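Local coordinates for Sodium/calcium exchanger membrane region domain-containing protein (Archaeoglobus fulgidus, PDB 4KPP) that probably exchanges protons for calcium ions across the membrane, as a member of the sodium/calcium exchanger family of cation antiporters, at residues L37-A42 with V224-E229; I50-E55 with G191-Y196. All coordinates share one frame; numbering follows the deposited sequence.

Contact 1: residues L37-A42 with V224-E229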
loop_
_atom_site.group_PDB
_atom_site.type_symbol
_atom_site.label_atom_id
_atom_site.label_comp_id
_atom_site.label_asym_id
_atom_site.label_seq_id
_atom_site.Cartn_x
_atom_site.Cartn_y
_atom_site.Cartn_z
ATOM N N LEU A 37 -12.449 -10.385 -13.525
ATOM C CA LEU A 37 -11.188 -10.708 -14.180
ATOM C C LEU A 37 -10.741 -9.608 -15.144
ATOM O O LEU A 37 -9.602 -9.149 -15.084
ATOM C CB LEU A 37 -11.303 -12.048 -14.913
ATOM C CG LEU A 37 -11.615 -13.245 -14.011
ATOM C CD1 LEU A 37 -11.872 -14.507 -14.826
ATOM C CD2 LEU A 37 -10.485 -13.463 -13.016
ATOM N N LEU A 38 -11.644 -9.185 -16.023
ATOM C CA LEU A 38 -11.323 -8.179 -17.031
ATOM C C LEU A 38 -11.037 -6.803 -16.431
ATOM O O LEU A 38 -10.040 -6.166 -16.775
ATOM C CB LEU A 38 -12.437 -8.089 -18.078
ATOM C CG LEU A 38 -12.598 -9.311 -18.988
ATOM C CD1 LEU A 38 -13.642 -9.053 -20.069
ATOM C CD2 LEU A 38 -11.263 -9.729 -19.607
ATOM N N SER A 39 -11.906 -6.349 -15.534
ATOM C CA SER A 39 -11.724 -5.053 -14.887
ATOM C C SER A 39 -10.503 -5.086 -13.979
ATOM O O SER A 39 -9.773 -4.097 -13.868
ATOM C CB SER A 39 -12.970 -4.660 -14.092
ATOM O OG SER A 39 -13.270 -5.645 -13.120
ATOM N N GLY A 40 -10.288 -6.233 -13.340
ATOM C CA GLY A 40 -9.107 -6.456 -12.526
ATOM C C GLY A 40 -7.841 -6.505 -13.364
ATOM O O GLY A 40 -6.788 -6.023 -12.941
ATOM N N LEU A 41 -7.938 -7.092 -14.553
ATOM C CA LEU A 41 -6.806 -7.122 -15.469
ATOM C C LEU A 41 -6.411 -5.698 -15.860
ATOM O O LEU A 41 -5.227 -5.359 -15.892
ATOM C CB LEU A 41 -7.135 -7.955 -16.713
ATOM C CG LEU A 41 -6.044 -8.096 -17.778
ATOM C CD1 LEU A 41 -4.774 -8.694 -17.181
ATOM C CD2 LEU A 41 -6.539 -8.936 -18.949
ATOM N N ALA A 42 -7.412 -4.867 -16.134
ATOM C CA ALA A 42 -7.177 -3.468 -16.481
ATOM C C ALA A 42 -6.550 -2.672 -15.335
ATOM O O ALA A 42 -5.664 -1.851 -15.565
ATOM C CB ALA A 42 -8.473 -2.806 -16.954
ATOM N N VAL A 224 -12.642 0.317 -11.187
ATOM C CA VAL A 224 -12.741 -0.085 -9.781
ATOM C C VAL A 224 -14.137 -0.492 -9.323
ATOM O O VAL A 224 -14.282 -1.440 -8.557
ATOM C CB VAL A 224 -12.185 0.987 -8.814
ATOM C CG1 VAL A 224 -10.665 0.939 -8.794
ATOM C CG2 VAL A 224 -12.702 2.375 -9.184
ATOM N N GLU A 225 -15.157 0.223 -9.784
ATOM C CA GLU A 225 -16.529 -0.108 -9.415
ATOM C C GLU A 225 -16.899 -1.501 -9.905
ATOM O O GLU A 225 -17.391 -2.324 -9.140
ATOM C CB GLU A 225 -17.509 0.926 -9.970
ATOM C CG GLU A 225 -18.971 0.588 -9.714
ATOM C CD GLU A 225 -19.921 1.654 -10.228
ATOM O OE1 GLU A 225 -19.470 2.551 -10.972
ATOM O OE2 GLU A 225 -21.121 1.596 -9.887
ATOM N N ALA A 226 -16.652 -1.763 -11.183
ATOM C CA ALA A 226 -16.974 -3.060 -11.759
ATOM C C ALA A 226 -16.157 -4.165 -11.100
ATOM O O ALA A 226 -16.665 -5.255 -10.846
ATOM C CB ALA A 226 -16.746 -3.048 -13.254
ATOM N N PHE A 227 -14.889 -3.880 -10.821
ATOM C CA PHE A 227 -14.042 -4.853 -10.149
ATOM C C PHE A 227 -14.519 -5.124 -8.722
ATOM O O PHE A 227 -14.542 -6.272 -8.283
ATOM C CB PHE A 227 -12.577 -4.407 -10.155
ATOM C CG PHE A 227 -11.673 -5.296 -9.346
ATOM C CD1 PHE A 227 -11.345 -6.565 -9.796
ATOM C CD2 PHE A 227 -11.166 -4.868 -8.129
ATOM C CE1 PHE A 227 -10.517 -7.392 -9.047
ATOM C CE2 PHE A 227 -10.341 -5.686 -7.375
ATOM C CZ PHE A 227 -10.016 -6.950 -7.834
ATOM N N SER A 228 -14.906 -4.068 -8.008
ATOM C CA SER A 228 -15.344 -4.196 -6.618
ATOM C C SER A 228 -16.710 -4.872 -6.522
ATOM O O SER A 228 -16.908 -5.774 -5.707
ATOM C CB SER A 228 -15.392 -2.829 -5.924
ATOM O OG SER A 228 -14.154 -2.145 -6.031
ATOM N N GLU A 229 -17.649 -4.429 -7.354
ATOM C CA GLU A 229 -18.977 -5.028 -7.389
ATOM C C GLU A 229 -18.932 -6.421 -8.000
ATOM O O GLU A 229 -19.733 -7.286 -7.646
ATOM C CB GLU A 229 -19.960 -4.142 -8.160
ATOM C CG GLU A 229 -20.197 -2.773 -7.531
ATOM C CD GLU A 229 -20.787 -2.850 -6.127
ATOM O OE1 GLU A 229 -21.426 -3.868 -5.792
ATOM O OE2 GLU A 229 -20.610 -1.880 -5.357
#
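S39 and G40 meet F227 in a close helix-to-helix contact between two small residues and one aromatic ring, in the early turns of helix 32-60 and at the start of helix 224-237. The two axes come within 8.2 Å and run largely antiparallel, at 133° between their N-to-C directions, a separation consistent with the small S39, G40 and A226 at the interface. The backbones are closest at S39 and F227, whose CA atoms are 5.3 Å apart.

The phenyl group leans toward the first helix with CG anti to the backbone N (chi1 174°), which carries F227 CD1 to within 3.5 Å of G40 CA. That approach is oblique to the ring, neither flat on it nor edge-on. With no CB at G40, nothing from this residue stands in the way of F227 CE1, and the ring can settle close against the bare backbone. S39 comes at the edge of the same ring, close to its plane, with OG 3.3 Å from F227 CB and 3.2 Å from F227 CA.

Small residues where helices cross are a familiar device of membrane proteins, and this crossing joins a helix of the first of the protein's two sodium/calcium exchanger regions to one of the second. S39 OG turns its polarity back on its own helix, hydrogen-bonding to Q35 O, while toward F227 it makes only van der Waals contact. The side-chain amide of Q35 in turn reaches across to the other helix, where its NE2 hydrogen-bonds A226 O, a polar tie just beside the apolar one. A226 CB stands 4.2 Å from S39 CB, and W20 of helix 18-25 touches both residues.

Contact 2: residues I50-E55 with G191-Y196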
loop_
_atom_site.group_PDB
_atom_site.type_symbol
_atom_site.label_atom_id
_atom_site.label_comp_id
_atom_site.label_asym_id
_atom_site.label_seq_id
_atom_site.Cartn_x
_atom_site.Cartn_y
_atom_site.Cartn_z
ATOM N N ILE A 50 1.450 3.308 -14.484
ATOM C CA ILE A 50 1.630 4.395 -13.530
ATOM C C ILE A 50 3.018 4.349 -12.898
ATOM O O ILE A 50 3.684 5.372 -12.779
ATOM C CB ILE A 50 0.540 4.369 -12.435
ATOM C CG1 ILE A 50 -0.780 4.889 -13.001
ATOM C CG2 ILE A 50 0.953 5.212 -11.240
ATOM C CD1 ILE A 50 -1.938 4.819 -12.039
ATOM N N SER A 51 3.463 3.155 -12.522
ATOM C CA SER A 51 4.783 3.002 -11.923
ATOM C C SER A 51 5.886 3.355 -12.915
ATOM O O SER A 51 6.853 4.027 -12.558
ATOM C CB SER A 51 4.973 1.585 -11.382
ATOM O OG SER A 51 4.127 1.367 -10.269
ATOM N N TRP A 52 5.730 2.900 -14.156
ATOM C CA TRP A 52 6.656 3.245 -15.230
ATOM C C TRP A 52 6.703 4.750 -15.431
ATOM O O TRP A 52 7.770 5.324 -15.655
ATOM C CB TRP A 52 6.242 2.569 -16.538
ATOM C CG TRP A 52 6.528 1.105 -16.576
ATOM C CD1 TRP A 52 7.294 0.398 -15.695
ATOM C CD2 TRP A 52 6.052 0.161 -17.542
ATOM N NE1 TRP A 52 7.326 -0.928 -16.055
ATOM C CE2 TRP A 52 6.572 -1.099 -17.185
ATOM C CE3 TRP A 52 5.238 0.258 -18.675
ATOM C CZ2 TRP A 52 6.304 -2.252 -17.920
ATOM C CZ3 TRP A 52 4.975 -0.889 -19.403
ATOM C CH2 TRP A 52 5.506 -2.126 -19.023
ATOM N N ALA A 53 5.537 5.383 -15.350
ATOM C CA ALA A 53 5.424 6.829 -15.506
ATOM C C ALA A 53 6.065 7.586 -14.344
ATOM O O ALA A 53 6.737 8.597 -14.544
ATOM C CB ALA A 53 3.964 7.228 -15.649
ATOM N N ALA A 54 5.847 7.092 -13.129
ATOM C CA ALA A 54 6.369 7.735 -11.925
ATOM C C ALA A 54 7.885 7.629 -11.842
ATOM O O ALA A 54 8.549 8.530 -11.337
ATOM C CB ALA A 54 5.728 7.134 -10.685
ATOM N N GLU A 55 8.427 6.523 -12.339
ATOM C CA GLU A 55 9.864 6.278 -12.290
ATOM C C GLU A 55 10.619 7.126 -13.307
ATOM O O GLU A 55 11.770 7.500 -13.082
ATOM C CB GLU A 55 10.162 4.792 -12.506
ATOM C CG GLU A 55 9.801 3.916 -11.318
ATOM C CD GLU A 55 9.837 2.436 -11.645
ATOM O OE1 GLU A 55 9.754 2.084 -12.842
ATOM O OE2 GLU A 55 9.945 1.625 -10.702
ATOM N N GLY A 191 15.766 1.257 -15.937
ATOM C CA GLY A 191 15.858 0.013 -16.676
ATOM C C GLY A 191 14.499 -0.406 -17.196
ATOM O O GLY A 191 13.493 -0.290 -16.498
ATOM N N GLY A 192 14.470 -0.894 -18.430
ATOM C CA GLY A 192 13.224 -1.279 -19.058
ATOM C C GLY A 192 12.505 -0.072 -19.622
ATOM O O GLY A 192 13.119 0.798 -20.234
ATOM N N VAL A 193 11.196 -0.020 -19.407
ATOM C CA VAL A 193 10.367 1.060 -19.943
ATOM C C VAL A 193 10.799 2.484 -19.543
ATOM O O VAL A 193 10.888 3.356 -20.408
ATOM C CB VAL A 193 8.858 0.816 -19.668
ATOM C CG1 VAL A 193 8.034 2.037 -20.050
ATOM C CG2 VAL A 193 8.384 -0.416 -20.426
ATOM N N PRO A 194 11.076 2.730 -18.244
ATOM C CA PRO A 194 11.532 4.081 -17.882
ATOM C C PRO A 194 12.827 4.507 -18.581
ATOM O O PRO A 194 12.990 5.689 -18.884
ATOM C CB PRO A 194 11.759 3.978 -16.372
ATOM C CG PRO A 194 10.844 2.888 -15.930
ATOM C CD PRO A 194 10.857 1.893 -17.048
ATOM N N ALA A 195 13.727 3.560 -18.834
ATOM C CA ALA A 195 14.979 3.869 -19.522
ATOM C C ALA A 195 14.719 4.310 -20.962
ATOM O O ALA A 195 15.377 5.214 -21.472
ATOM C CB ALA A 195 15.923 2.677 -19.482
ATOM N N TYR A 196 13.757 3.665 -21.611
ATOM C CA TYR A 196 13.346 4.055 -22.955
ATOM C C TYR A 196 12.655 5.414 -22.949
ATOM O O TYR A 196 12.855 6.225 -23.853
ATOM C CB TYR A 196 12.429 2.993 -23.566
ATOM C CG TYR A 196 11.514 3.501 -24.664
ATOM C CD1 TYR A 196 12.026 3.986 -25.864
ATOM C CD2 TYR A 196 10.135 3.476 -24.508
ATOM C CE1 TYR A 196 11.190 4.441 -26.868
ATOM C CE2 TYR A 196 9.290 3.926 -25.505
ATOM C CZ TYR A 196 9.822 4.407 -26.681
ATOM O OH TYR A 196 8.979 4.854 -27.670
#
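V193 stands over one face of the W52 indole, the two side chains crossing at about a right angle. Its CG2 methyl makes a CH-pi contact, 3.4 Å from the centroid of the W52 six-membered ring and only 4° off the normal, so the methyl sits almost directly above that ring and toward the rim of the whole indole. The valine presents its branches together: CG1 lies 3.6 Å from W52 CE3, and CB is equally close to W52 CD2. With CG1 anti to the backbone N (chi1 172°), both methyls are brought to bear on the same aromatic face.

P194 approaches differently. Its ring is inclined to the indole, with CD 4.1 Å from W52 CD1, an oblique contact that extends the apolar patch toward the pyrrole side. CG of the proline also reaches the carboxylate end of E55, one turn further along, at 3.4 Å from OE1; this is van der Waals contact.

Here the beginning of the short helix 193-199 rests against the later turns of helix 32-60, where a predicted transmembrane span (35-53) comes to its end. G192 occupies the N-cap position with a positive phi of 81°, and V193 and P194 open the first turn, where a proline fits readily because its nitrogen has no N-H to offer. G192 O accepts from Y196 N at 3.2 Å within that turn. Replacing W52 with an alanine would probably strip V193 of its aromatic platform and open a gap between the two helices. I13 of helix 4-14 also touches the tryptophan, so that a third helix shares the indole, while the neighbouring I50 and A53 pack on helix 202-221.

In the fold
Helix 32-60 serves both contacts, which sit about 24 Å apart between centres, so one long helix is engaged by two separate partners. Each is partly buried, lies 18 to 19 Å from the centre of the chain and is remote from the calcium site. They illustrate two different ways of bringing helices together. Contact 1 crosses helix 32-60 with the start of helix 224-237, where minimal side chains let backbones approach and one ring is slotted against them. Contact 2 instead uses a broad aromatic surface to receive the first turn of a short helix. A side-chain amide to backbone bond lies beside contact 1, whereas contact 2 is mainly aliphatic-on-aromatic packing.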